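Side-chain contacts in N-acetylglucosamine-specific lectin (Saxidomus purpuratus, PDB 6A7T), which binds N-acetylglucosamine through a C-type lectin domain, in a mode of carbohydrate recognition that does not depend on calcium: residues K52-S57 with S150-D155; V63-S68 with I108-W113; Y87-S92 with W135-H140; S92-A95 with Y100-I103. All blocks are in the same frame, centred on the assembly; numbering follows the deposited sequence.

Contact 1: K52-S57 with S150-D155; sequences KTFCES and SICETD. With CA (calcium ion), chain C.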
loop_
_atom_site.group_PDB
_atom_site.type_symbol
_atom_site.label_atom_id
_atom_site.label_comp_id
_atom_site.label_asym_id
_atom_site.label_seq_id
_atom_site.Cartn_x
_atom_site.Cartn_y
_atom_site.Cartn_z
ATOM N N LYS A 52 -11.753 17.607 8.462
ATOM C CA LYS A 52 -10.719 17.916 7.472
ATOM C C LYS A 52 -9.500 18.560 8.154
ATOM O O LYS A 52 -8.358 18.144 7.926
ATOM C CB LYS A 52 -11.300 18.814 6.394
ATOM C CG LYS A 52 -10.387 19.183 5.234
ATOM C CD LYS A 52 -11.124 20.010 4.231
ATOM C CE LYS A 52 -10.313 20.227 2.998
ATOM N NZ LYS A 52 -9.237 21.190 3.282
ATOM N N THR A 53 -9.765 19.556 8.993
ATOM C CA THR A 53 -8.758 20.241 9.790
ATOM C C THR A 53 -7.989 19.263 10.672
ATOM O O THR A 53 -6.736 19.318 10.795
ATOM C CB THR A 53 -9.418 21.348 10.627
ATOM O OG1 THR A 53 -9.903 22.261 9.650
ATOM C CG2 THR A 53 -8.414 22.039 11.524
ATOM N N PHE A 54 -8.712 18.359 11.302
ATOM C CA PHE A 54 -8.121 17.430 12.214
ATOM C C PHE A 54 -7.167 16.506 11.473
ATOM O O PHE A 54 -6.043 16.332 11.912
ATOM C CB PHE A 54 -9.166 16.597 12.945
ATOM C CG PHE A 54 -8.546 15.475 13.717
ATOM C CD1 PHE A 54 -7.751 15.749 14.823
ATOM C CD2 PHE A 54 -8.686 14.165 13.302
ATOM C CE1 PHE A 54 -7.136 14.713 15.513
ATOM C CE2 PHE A 54 -8.056 13.133 13.995
ATOM C CZ PHE A 54 -7.312 13.406 15.115
ATOM N N CYS A 55 -7.593 15.956 10.337
ATOM C CA CYS A 55 -6.685 15.091 9.599
ATOM C C CYS A 55 -5.420 15.870 9.207
ATOM O O CYS A 55 -4.342 15.317 9.288
ATOM C CB CYS A 55 -7.376 14.463 8.399
ATOM S SG CYS A 55 -8.650 13.283 8.858
ATOM N N GLU A 56 -5.555 17.144 8.762
ATOM C CA GLU A 56 -4.407 17.997 8.423
ATOM C C GLU A 56 -3.458 18.110 9.615
ATOM O O GLU A 56 -2.209 18.037 9.430
ATOM C CB GLU A 56 -4.894 19.368 7.972
ATOM C CG GLU A 56 -5.561 19.336 6.596
ATOM C CD GLU A 56 -6.381 20.574 6.214
ATOM O OE1 GLU A 56 -6.408 21.565 6.994
ATOM O OE2 GLU A 56 -6.983 20.549 5.152
ATOM N N SER A 57 -4.017 18.284 10.820
ATOM C CA SER A 57 -3.237 18.434 12.060
ATOM C C SER A 57 -2.404 17.165 12.310
ATOM O O SER A 57 -1.355 17.274 13.000
ATOM C CB SER A 57 -4.128 18.743 13.227
ATOM O OG SER A 57 -4.676 17.585 13.812
ATOM N N SER A 150 -14.444 10.118 11.661
ATOM C CA SER A 150 -13.839 10.409 10.336
ATOM C C SER A 150 -12.671 9.461 10.119
ATOM O O SER A 150 -12.255 8.773 11.055
ATOM C CB SER A 150 -13.416 11.848 10.236
ATOM O OG SER A 150 -12.411 12.216 11.180
ATOM N N ILE A 151 -12.214 9.427 8.881
ATOM C CA ILE A 151 -11.096 8.540 8.470
ATOM C C ILE A 151 -9.996 9.396 7.838
ATOM O O ILE A 151 -10.240 10.075 6.848
ATOM C CB ILE A 151 -11.556 7.429 7.513
ATOM C CG1 ILE A 151 -12.723 6.640 8.108
ATOM C CG2 ILE A 151 -10.399 6.509 7.178
ATOM C CD1 ILE A 151 -13.533 5.834 7.134
ATOM N N CYS A 152 -8.804 9.367 8.447
ATOM C CA CYS A 152 -7.646 10.109 7.925
ATOM C C CYS A 152 -6.722 9.122 7.187
ATOM O O CYS A 152 -6.675 7.948 7.552
ATOM C CB CYS A 152 -6.786 10.776 8.978
ATOM S SG CYS A 152 -7.687 11.878 10.089
ATOM N N GLU A 153 -6.104 9.590 6.102
ATOM C CA GLU A 153 -5.155 8.803 5.308
ATOM C C GLU A 153 -3.843 9.595 5.215
ATOM O O GLU A 153 -3.879 10.758 4.918
ATOM C CB GLU A 153 -5.762 8.500 3.948
ATOM C CG GLU A 153 -4.874 7.658 3.031
ATOM C CD GLU A 153 -5.396 7.414 1.619
ATOM O OE1 GLU A 153 -6.366 8.103 1.161
ATOM O OE2 GLU A 153 -4.795 6.565 0.953
ATOM N N THR A 154 -2.698 8.927 5.412
ATOM C CA THR A 154 -1.397 9.555 5.138
ATOM C C THR A 154 -0.573 8.613 4.259
ATOM O O THR A 154 -0.681 7.374 4.376
ATOM C CB THR A 154 -0.632 9.888 6.427
ATOM O OG1 THR A 154 0.565 10.584 6.076
ATOM C CG2 THR A 154 -0.329 8.665 7.256
ATOM N N ASP A 155 0.271 9.199 3.408
ATOM C CA ASP A 155 1.214 8.367 2.628
ATOM C C ASP A 155 2.647 8.612 3.109
ATOM O O ASP A 155 3.631 8.138 2.483
ATOM C CB ASP A 155 1.103 8.655 1.133
ATOM C CG ASP A 155 1.659 10.004 0.744
ATOM O OD1 ASP A 155 2.061 10.800 1.653
ATOM O OD2 ASP A 155 1.697 10.271 -0.478
HETATM CA CA CA C . -6.520 6.692 -0.954
HETATM O O HOH W 1 -4.747 5.282 -1.950
HETATM O O HOH W 2 -4.882 8.453 -1.589
#
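C55 and C152 bring helix 52-57 and strand 150-154 together, with local axes 8.5 Å apart at closest approach and 35° between their directions. The CA atoms of C55 and C152 are 5.3 Å apart, and both CB atoms point across the gap. The C55 SG to C152 SG bond is 2.1 Å long, with a torsion of -79° about it. Each SG sits beside its own backbone N and anti to its carbonyl carbon (chi1 -68° for C55). F54 reaches the same bridge from the helix. Its CD2 and CE2 approach C152 SG obliquely, at 4.1 Å each, a sulfur-aromatic contact. R46 makes a cation-pi contact with the F54 ring.

This is a disulfide of the C-type lectin domain, and it ties the first helix to the last strand. Both cysteines are buried, with L62 against C55 and A60 against C152.

E153 follows C152 but turns away from the helix. Its chain is extended and carries the carboxylate to calcium, with E153 OE1 at 2.5 Å and E153 OE2 at 2.6 Å. T64, E66, E70 and two waters complete the site. The hydroxyl of S37 hydrogen-bonds to E153 OE2, a second-shell contact that would favour this position of the carboxylate. On the helix surface, K52 NZ forms a salt bridge with E56 OE2 at 3.0 Å, one turn apart. S57 OG donates to a lone pair of F54 O, in the carbonyl plane.

Contact 2: V63-S68 with I108-W113; sequences VTVESS and ISFNGW. With CA (calcium ion), chain C.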
loop_
_atom_site.group_PDB
_atom_site.type_symbol
_atom_site.label_atom_id
_atom_site.label_comp_id
_atom_site.label_asym_id
_atom_site.label_seq_id
_atom_site.Cartn_x
_atom_site.Cartn_y
_atom_site.Cartn_z
ATOM N N VAL A 63 -9.612 10.639 4.100
ATOM C CA VAL A 63 -9.354 9.575 3.169
ATOM C C VAL A 63 -9.976 9.841 1.799
ATOM O O VAL A 63 -11.070 10.309 1.705
ATOM C CB VAL A 63 -9.838 8.231 3.736
ATOM C CG1 VAL A 63 -11.344 8.189 3.889
ATOM C CG2 VAL A 63 -9.303 7.071 2.911
ATOM N N THR A 64 -9.222 9.527 0.750
ATOM C CA THR A 64 -9.726 9.563 -0.630
ATOM C C THR A 64 -9.669 8.122 -1.146
ATOM O O THR A 64 -8.793 7.409 -0.771
ATOM C CB THR A 64 -8.891 10.534 -1.456
ATOM O OG1 THR A 64 -7.562 10.038 -1.418
ATOM C CG2 THR A 64 -8.974 11.921 -0.873
ATOM N N VAL A 65 -10.713 7.709 -1.898
ATOM C CA VAL A 65 -10.936 6.269 -2.191
ATOM C C VAL A 65 -10.873 6.067 -3.706
ATOM O O VAL A 65 -11.880 6.253 -4.392
ATOM C CB VAL A 65 -12.247 5.749 -1.590
ATOM C CG1 VAL A 65 -12.343 4.223 -1.744
ATOM C CG2 VAL A 65 -12.401 6.164 -0.129
ATOM N N GLU A 66 -9.665 5.771 -4.138
ATOM C CA GLU A 66 -9.307 5.717 -5.568
ATOM C C GLU A 66 -9.655 4.371 -6.203
ATOM O O GLU A 66 -9.749 4.314 -7.448
ATOM C CB GLU A 66 -7.818 5.959 -5.740
ATOM C CG GLU A 66 -7.457 7.435 -5.548
ATOM C CD GLU A 66 -7.132 7.869 -4.118
ATOM O OE1 GLU A 66 -6.929 6.997 -3.217
ATOM O OE2 GLU A 66 -7.110 9.097 -3.914
ATOM N N SER A 67 -9.771 3.313 -5.388
ATOM C CA SER A 67 -9.843 1.945 -5.930
ATOM C C SER A 67 -10.869 1.137 -5.141
ATOM O O SER A 67 -11.135 1.453 -3.969
ATOM C CB SER A 67 -8.486 1.284 -5.934
ATOM O OG SER A 67 -8.016 0.963 -4.620
ATOM N N SER A 68 -11.464 0.128 -5.792
ATOM C CA SER A 68 -12.364 -0.844 -5.083
ATOM C C SER A 68 -11.612 -1.597 -3.970
ATOM O O SER A 68 -12.221 -1.910 -2.909
ATOM C CB SER A 68 -12.959 -1.835 -6.072
ATOM O OG SER A 68 -11.894 -2.671 -6.526
ATOM N N ILE A 108 -13.612 11.505 -8.983
ATOM C CA ILE A 108 -14.058 10.278 -8.305
ATOM C C ILE A 108 -14.259 9.217 -9.395
ATOM O O ILE A 108 -15.361 9.085 -9.937
ATOM C CB ILE A 108 -15.297 10.538 -7.411
ATOM C CG1 ILE A 108 -15.048 11.706 -6.446
ATOM C CG2 ILE A 108 -15.680 9.272 -6.669
ATOM C CD1 ILE A 108 -16.073 11.897 -5.327
ATOM N N SER A 109 -13.167 8.500 -9.690
ATOM C CA SER A 109 -13.070 7.473 -10.771
ATOM C C SER A 109 -13.774 6.166 -10.386
ATOM O O SER A 109 -14.279 5.460 -11.247
ATOM C CB SER A 109 -11.646 7.182 -11.128
ATOM O OG SER A 109 -11.033 8.320 -11.753
ATOM N N PHE A 110 -13.759 5.829 -9.098
ATOM C CA PHE A 110 -14.366 4.603 -8.607
ATOM C C PHE A 110 -15.746 4.933 -8.056
ATOM O O PHE A 110 -15.864 5.842 -7.257
ATOM C CB PHE A 110 -13.460 3.959 -7.554
ATOM C CG PHE A 110 -14.190 2.975 -6.683
ATOM C CD1 PHE A 110 -14.471 1.700 -7.145
ATOM C CD2 PHE A 110 -14.619 3.333 -5.416
ATOM C CE1 PHE A 110 -15.149 0.796 -6.346
ATOM C CE2 PHE A 110 -15.317 2.435 -4.629
ATOM C CZ PHE A 110 -15.576 1.166 -5.092
ATOM N N ASN A 111 -16.790 4.198 -8.476
ATOM C CA ASN A 111 -18.167 4.508 -8.030
ATOM C C ASN A 111 -18.521 3.702 -6.763
ATOM O O ASN A 111 -19.026 2.607 -6.821
ATOM C CB ASN A 111 -19.212 4.312 -9.130
ATOM C CG ASN A 111 -20.602 4.751 -8.709
ATOM O OD1 ASN A 111 -20.816 5.256 -7.607
ATOM N ND2 ASN A 111 -21.583 4.579 -9.588
ATOM N N GLY A 112 -18.262 4.292 -5.597
ATOM C CA GLY A 112 -18.658 3.719 -4.329
ATOM C C GLY A 112 -19.896 4.337 -3.738
ATOM O O GLY A 112 -20.156 4.168 -2.564
ATOM N N TRP A 113 -20.690 5.072 -4.530
ATOM C CA TRP A 113 -21.877 5.678 -4.005
ATOM C C TRP A 113 -22.912 4.609 -3.663
ATOM O O TRP A 113 -22.967 3.627 -4.372
ATOM C CB TRP A 113 -22.487 6.634 -5.026
ATOM C CG TRP A 113 -21.666 7.868 -5.257
ATOM C CD1 TRP A 113 -20.802 8.109 -6.276
ATOM C CD2 TRP A 113 -21.628 9.016 -4.409
ATOM N NE1 TRP A 113 -20.277 9.371 -6.152
ATOM C CE2 TRP A 113 -20.816 9.964 -5.059
ATOM C CE3 TRP A 113 -22.351 9.406 -3.286
ATOM C CZ2 TRP A 113 -20.583 11.218 -4.515
ATOM C CZ3 TRP A 113 -22.144 10.655 -2.751
ATOM C CH2 TRP A 113 -21.295 11.566 -3.401
HETATM CA CA CA C . -6.520 6.692 -0.954
HETATM O O HOH W 3 -12.522 7.253 -6.766
HETATM O O HOH W 1 -4.747 5.282 -1.950
HETATM O O HOH W 2 -4.882 8.453 -1.589
#
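F110 lies against the backbone of V65-S68, where the long loop of the C-type lectin domain meets the chain entering helix 68-78. The side chain starts with CG anti to its backbone N (chi1 161°), which points the ring at that chain. F110 CB meets the carbonyl oxygen of E66 at 3.7 Å. F110 CG sits under the peptide that joins S67 to S68, with S67 C and S68 N over one ring face. The two edges then part. F110 CD2 meets V65 O obliquely at 4.1 Å and lies loosely against V65 CG1, 4.4 Å away. F110 CD1 and CE1 run under S68, and CE1 meets S68 CB at 3.4 Å. At the tip, CZ lies near S68 CA. S68 CA lies over the ring face, 3.9 Å from the F110 centroid, a CH-pi contact.

Water 3 joins the backbones. It donates to V65 O and accepts from F110 N. S67 is the N-cap of helix 68-78, its OG bonded to E70 N. N111 OD1 accepts from W113 N, an Asx turn in the long loop.

The far side of segment 63-68 binds calcium through T64 O and E66 OE1, together with E70, E153 and waters. The other E66 oxygen is held by a neighbour: T64 OG1 donates to E66 OE2 at 2.7 Å, on the syn side and 20° out of the carboxylate plane.

Contact 3: Y87-S92 with W135-H140; sequences YWIGGS and WQWNDH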
loop_
_atom_site.group_PDB
_atom_site.type_symbol
_atom_site.label_atom_id
_atom_site.label_comp_id
_atom_site.label_asym_id
_atom_site.label_seq_id
_atom_site.Cartn_x
_atom_site.Cartn_y
_atom_site.Cartn_z
ATOM N N TYR A 87 -19.148 7.691 8.705
ATOM C CA TYR A 87 -17.816 8.277 8.899
ATOM C C TYR A 87 -17.593 9.304 7.794
ATOM O O TYR A 87 -17.748 8.966 6.651
ATOM C CB TYR A 87 -16.720 7.214 8.804
ATOM C CG TYR A 87 -16.632 6.241 9.947
ATOM C CD1 TYR A 87 -17.524 5.195 10.047
ATOM C CD2 TYR A 87 -15.626 6.332 10.890
ATOM C CE1 TYR A 87 -17.430 4.256 11.067
ATOM C CE2 TYR A 87 -15.522 5.409 11.923
ATOM C CZ TYR A 87 -16.432 4.366 12.012
ATOM O OH TYR A 87 -16.386 3.454 13.048
ATOM N N TRP A 88 -17.084 10.481 8.161
ATOM C CA TRP A 88 -16.681 11.465 7.128
ATOM C C TRP A 88 -15.465 10.999 6.338
ATOM O O TRP A 88 -14.498 10.462 6.939
ATOM C CB TRP A 88 -16.365 12.824 7.771
ATOM C CG TRP A 88 -17.558 13.479 8.401
ATOM C CD1 TRP A 88 -17.637 13.909 9.677
ATOM C CD2 TRP A 88 -18.857 13.724 7.819
ATOM N NE1 TRP A 88 -18.857 14.477 9.927
ATOM C CE2 TRP A 88 -19.627 14.348 8.822
ATOM C CE3 TRP A 88 -19.421 13.505 6.557
ATOM C CZ2 TRP A 88 -20.937 14.785 8.609
ATOM C CZ3 TRP A 88 -20.722 13.924 6.347
ATOM C CH2 TRP A 88 -21.455 14.537 7.369
ATOM N N ILE A 89 -15.465 11.305 5.032
ATOM C CA ILE A 89 -14.344 11.020 4.140
ATOM C C ILE A 89 -14.038 12.269 3.299
ATOM O O ILE A 89 -14.745 13.237 3.357
ATOM C CB ILE A 89 -14.580 9.785 3.265
ATOM C CG1 ILE A 89 -15.756 9.965 2.293
ATOM C CG2 ILE A 89 -14.772 8.572 4.146
ATOM C CD1 ILE A 89 -15.942 8.808 1.312
ATOM N N GLY A 90 -12.941 12.196 2.602
ATOM C CA GLY A 90 -12.304 13.337 1.923
ATOM C C GLY A 90 -12.886 13.585 0.543
ATOM O O GLY A 90 -12.124 13.753 -0.414
ATOM N N GLY A 91 -14.217 13.678 0.460
ATOM C CA GLY A 91 -14.879 14.097 -0.806
ATOM C C GLY A 91 -15.957 15.104 -0.530
ATOM O O GLY A 91 -16.592 15.150 0.516
ATOM N N SER A 92 -16.188 15.987 -1.497
ATOM C CA SER A 92 -17.088 17.085 -1.317
ATOM C C SER A 92 -17.326 17.713 -2.697
ATOM O O SER A 92 -16.638 17.458 -3.640
ATOM C CB SER A 92 -16.581 18.151 -0.342
ATOM O OG SER A 92 -15.463 18.814 -0.880
ATOM N N TRP A 135 -22.674 0.596 3.986
ATOM C CA TRP A 135 -21.292 1.011 4.011
ATOM C C TRP A 135 -20.840 1.445 2.610
ATOM O O TRP A 135 -19.914 0.945 2.027
ATOM C CB TRP A 135 -20.388 -0.040 4.671
ATOM C CG TRP A 135 -20.610 -0.158 6.146
ATOM C CD1 TRP A 135 -20.952 -1.303 6.817
ATOM C CD2 TRP A 135 -20.577 0.887 7.130
ATOM N NE1 TRP A 135 -21.063 -1.043 8.151
ATOM C CE2 TRP A 135 -20.868 0.287 8.377
ATOM C CE3 TRP A 135 -20.299 2.263 7.098
ATOM C CZ2 TRP A 135 -20.855 1.004 9.568
ATOM C CZ3 TRP A 135 -20.330 2.977 8.274
ATOM C CH2 TRP A 135 -20.652 2.363 9.488
ATOM N N GLN A 136 -21.579 2.431 2.081
ATOM C CA GLN A 136 -21.316 3.045 0.781
ATOM C C GLN A 136 -21.410 4.559 0.983
ATOM O O GLN A 136 -21.894 5.054 2.030
ATOM C CB GLN A 136 -22.325 2.525 -0.249
ATOM C CG GLN A 136 -22.115 1.070 -0.619
ATOM C CD GLN A 136 -23.320 0.541 -1.365
ATOM O OE1 GLN A 136 -24.454 0.576 -0.890
ATOM N NE2 GLN A 136 -23.061 0.127 -2.573
ATOM N N TRP A 137 -21.067 5.307 -0.051
ATOM C CA TRP A 137 -21.000 6.768 0.125
ATOM C C TRP A 137 -22.383 7.430 0.062
ATOM O O TRP A 137 -23.249 6.986 -0.696
ATOM C CB TRP A 137 -20.048 7.416 -0.885
ATOM C CG TRP A 137 -18.738 6.766 -1.085
ATOM C CD1 TRP A 137 -17.988 6.088 -0.170
ATOM C CD2 TRP A 137 -17.965 6.819 -2.282
ATOM N NE1 TRP A 137 -16.850 5.657 -0.743
ATOM C CE2 TRP A 137 -16.802 6.086 -2.048
ATOM C CE3 TRP A 137 -18.171 7.362 -3.557
ATOM C CZ2 TRP A 137 -15.821 5.892 -3.003
ATOM C CZ3 TRP A 137 -17.221 7.119 -4.520
ATOM C CH2 TRP A 137 -16.042 6.458 -4.248
ATOM N N ASN A 138 -22.611 8.458 0.906
ATOM C CA ASN A 138 -23.802 9.295 0.925
ATOM C C ASN A 138 -23.346 10.765 0.967
ATOM O O ASN A 138 -22.228 11.063 1.462
ATOM C CB ASN A 138 -24.664 9.089 2.165
ATOM C CG ASN A 138 -25.966 9.830 2.091
ATOM O OD1 ASN A 138 -26.552 9.846 1.027
ATOM N ND2 ASN A 138 -26.393 10.448 3.189
ATOM N N ASP A 139 -24.157 11.656 0.412
ATOM C CA ASP A 139 -23.918 13.118 0.408
ATOM C C ASP A 139 -24.768 13.763 1.493
ATOM O O ASP A 139 -25.999 13.566 1.540
ATOM C CB ASP A 139 -24.294 13.719 -0.953
ATOM C CG ASP A 139 -25.743 13.450 -1.351
ATOM O OD1 ASP A 139 -26.072 12.262 -1.525
ATOM O OD2 ASP A 139 -26.542 14.416 -1.360
ATOM N N HIS A 140 -24.157 14.578 2.363
ATOM C CA HIS A 140 -24.800 15.263 3.427
ATOM C C HIS A 140 -24.575 16.765 3.197
ATOM O O HIS A 140 -23.452 17.182 2.931
ATOM C CB HIS A 140 -24.247 14.855 4.812
ATOM C CG HIS A 140 -24.965 15.471 5.963
ATOM N ND1 HIS A 140 -26.252 15.068 6.323
ATOM C CD2 HIS A 140 -24.596 16.373 6.908
ATOM C CE1 HIS A 140 -26.627 15.712 7.408
ATOM N NE2 HIS A 140 -25.647 16.546 7.774
#
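I89 lies over one face of the W137 indole, while the rings of Y87 and W88 meet their partners at the edge. I89 CD1 stands 4.0 Å from the centroid of the W137 five-membered ring, a CH-pi contact, and is nearest to W137 CD1 at 3.7 Å. The two side chains meet at about a right angle. Y127, W113 and W102 each pair edge-to-face with W137 and box in its indole. Y87 CD1 touches W135 CZ3 at 4.0 Å, in the plane of the tyrosine ring. W88 offers its outer edge to H140: W88 CH2 meets H140 CD2 at 3.7 Å and also H140 CB. Their planes are 46° apart, an oblique pair. H140 CG is anti to the backbone N (chi1 -176°), which swings the imidazole to W88, and its NE2 is bonded to the hydroxyl of T146.

Strand 124-130 lies between the two segments in the sheet. G90 centres an inverse gamma turn where strand 86-94 turns a corner. Residues 88-91 (WIGG) vary the WIGL motif of C-type lectins, and W137-D139 form the WND motif. In a sugar-bound structure of this lectin N138 and H140 contact N-acetylglucosamine; this chain holds none.

Contact 4: S92-A95 with Y100-I103; sequences SWDA and YRWI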
loop_
_atom_site.group_PDB
_atom_site.type_symbol
_atom_site.label_atom_id
_atom_site.label_comp_id
_atom_site.label_asym_id
_atom_site.label_seq_id
_atom_site.Cartn_x
_atom_site.Cartn_y
_atom_site.Cartn_z
ATOM N N SER A 92 -16.188 15.987 -1.497
ATOM C CA SER A 92 -17.088 17.085 -1.317
ATOM C C SER A 92 -17.326 17.713 -2.697
ATOM O O SER A 92 -16.638 17.458 -3.640
ATOM C CB SER A 92 -16.581 18.151 -0.342
ATOM O OG SER A 92 -15.463 18.814 -0.880
ATOM N N TRP A 93 -18.312 18.576 -2.711
ATOM C CA TRP A 93 -18.739 19.303 -3.875
ATOM C C TRP A 93 -17.688 20.333 -4.244
ATOM O O TRP A 93 -17.300 21.164 -3.425
ATOM C CB TRP A 93 -20.070 19.995 -3.615
ATOM C CG TRP A 93 -20.599 20.711 -4.819
ATOM C CD1 TRP A 93 -20.541 22.054 -5.093
ATOM C CD2 TRP A 93 -21.296 20.101 -5.910
ATOM N NE1 TRP A 93 -21.145 22.308 -6.303
ATOM C CE2 TRP A 93 -21.621 21.132 -6.821
ATOM C CE3 TRP A 93 -21.680 18.795 -6.187
ATOM C CZ2 TRP A 93 -22.331 20.876 -7.992
ATOM C CZ3 TRP A 93 -22.351 18.538 -7.356
ATOM C CH2 TRP A 93 -22.678 19.567 -8.235
ATOM N N ASP A 94 -17.266 20.246 -5.487
ATOM C CA ASP A 94 -16.337 21.224 -6.071
ATOM C C ASP A 94 -17.160 22.141 -6.975
ATOM O O ASP A 94 -17.706 21.647 -7.971
ATOM C CB ASP A 94 -15.275 20.545 -6.898
ATOM C CG ASP A 94 -14.183 21.435 -7.442
ATOM O OD1 ASP A 94 -14.453 22.222 -8.390
ATOM O OD2 ASP A 94 -13.042 21.335 -6.879
ATOM N N ALA A 95 -17.242 23.422 -6.613
ATOM C CA ALA A 95 -18.169 24.319 -7.269
ATOM C C ALA A 95 -17.678 24.588 -8.695
ATOM O O ALA A 95 -18.523 24.776 -9.620
ATOM C CB ALA A 95 -18.393 25.557 -6.469
ATOM N N TYR A 100 -18.950 16.251 -7.379
ATOM C CA TYR A 100 -18.154 15.766 -6.276
ATOM C C TYR A 100 -16.733 15.410 -6.757
ATOM O O TYR A 100 -16.477 14.746 -7.778
ATOM C CB TYR A 100 -18.909 14.627 -5.548
ATOM C CG TYR A 100 -20.135 15.083 -4.814
ATOM C CD1 TYR A 100 -20.074 15.540 -3.507
ATOM C CD2 TYR A 100 -21.395 15.058 -5.414
ATOM C CE1 TYR A 100 -21.181 15.987 -2.817
ATOM C CE2 TYR A 100 -22.515 15.507 -4.746
ATOM C CZ TYR A 100 -22.416 16.020 -3.461
ATOM O OH TYR A 100 -23.447 16.529 -2.751
ATOM N N ARG A 101 -15.742 15.831 -5.954
ATOM C CA ARG A 101 -14.337 15.579 -6.147
ATOM C C ARG A 101 -13.700 15.198 -4.792
ATOM O O ARG A 101 -14.185 15.591 -3.737
ATOM C CB ARG A 101 -13.624 16.834 -6.672
ATOM C CG ARG A 101 -14.195 17.411 -7.962
ATOM C CD ARG A 101 -13.955 16.542 -9.164
ATOM N NE ARG A 101 -12.572 16.556 -9.613
ATOM C CZ ARG A 101 -12.182 16.617 -10.892
ATOM N NH1 ARG A 101 -13.087 16.512 -11.843
ATOM N NH2 ARG A 101 -10.894 16.790 -11.183
ATOM N N TRP A 102 -12.623 14.444 -4.865
ATOM C CA TRP A 102 -11.800 14.215 -3.686
ATOM C C TRP A 102 -11.143 15.529 -3.291
ATOM O O TRP A 102 -10.946 16.396 -4.112
ATOM C CB TRP A 102 -10.760 13.126 -3.927
ATOM C CG TRP A 102 -11.382 11.802 -4.231
ATOM C CD1 TRP A 102 -11.225 11.066 -5.368
ATOM C CD2 TRP A 102 -12.252 11.040 -3.389
ATOM N NE1 TRP A 102 -11.939 9.894 -5.310
ATOM C CE2 TRP A 102 -12.598 9.869 -4.113
ATOM C CE3 TRP A 102 -12.801 11.246 -2.113
ATOM C CZ2 TRP A 102 -13.435 8.901 -3.569
ATOM C CZ3 TRP A 102 -13.668 10.311 -1.603
ATOM C CH2 TRP A 102 -13.991 9.158 -2.340
ATOM N N ILE A 103 -10.772 15.634 -2.019
ATOM C CA ILE A 103 -10.292 16.933 -1.509
ATOM C C ILE A 103 -8.899 17.300 -2.039
ATOM O O ILE A 103 -8.534 18.468 -1.912
ATOM C CB ILE A 103 -10.318 16.985 0.019
ATOM C CG1 ILE A 103 -9.495 15.852 0.615
ATOM C CG2 ILE A 103 -11.756 17.075 0.523
ATOM C CD1 ILE A 103 -9.156 16.071 2.079
HETATM O O HOH W 4 -13.606 18.362 -3.081
#
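S92 and R101 form the hydrogen-bonded pair of a beta hairpin made by strands 86-94 and 99-102. S92 N donates to R101 O at 3.0 Å, and R101 N donates to S92 O at the same length in a nearly straight bond (176°). Y100 CA lies 3.5 Å from S92 O, a CA-H...O contact. Water 4 hydrogen-bonds to both S92 OG and R101 O, 2.9 Å each, and donates to R101 O. The short strand pieces 92-94 and 100-102 run at 108° to each other, far from antiparallel, so the strands are strongly twisted here.

W93 and Y100 form the next, non-hydrogen-bonded pair. The edge of W93 stands on the face of Y100 in a T-shaped pair, planes 80° apart, with W93 CE3 3.7 Å from Y100 CE2. Y100 OH hydrogen-bonds with A120 O, in the long loop, and weakly with G123 N.

The charged ends of D94 and R101 turn to other partners. D94 OD1 accepts from H97 N in the hairpin turn. R101 NH1 forms a salt bridge with E99, and NE bonds to G105 O. Between the two side chains the contact is carbon on carbon: D94 CB meets R101 CG at 3.5 Å.

In the fold
All four contacts lie in one C-type lectin domain. Contact 1 closes a long stretch of chain, and contacts 2, 3 and 4 are nested within it. Contacts 2 and 3 alternate along the chain, with centres about 10 Å apart. Contacts 3 and 4 share S92 and one antiparallel sheet, with centres about 11 Å apart. Contact 1 uses the other sheet, through strand 148-154; its centre is about 17 Å from that of contact 2. V63 probably hydrogen-bonds through its N to I151 O and through its O to G90 N. Contacts 1 and 2 both supply calcium ligands. Segment 63-68 is thus tied to strand 86-94, whose sheet also holds strand 136-140 with sugar-binding residues.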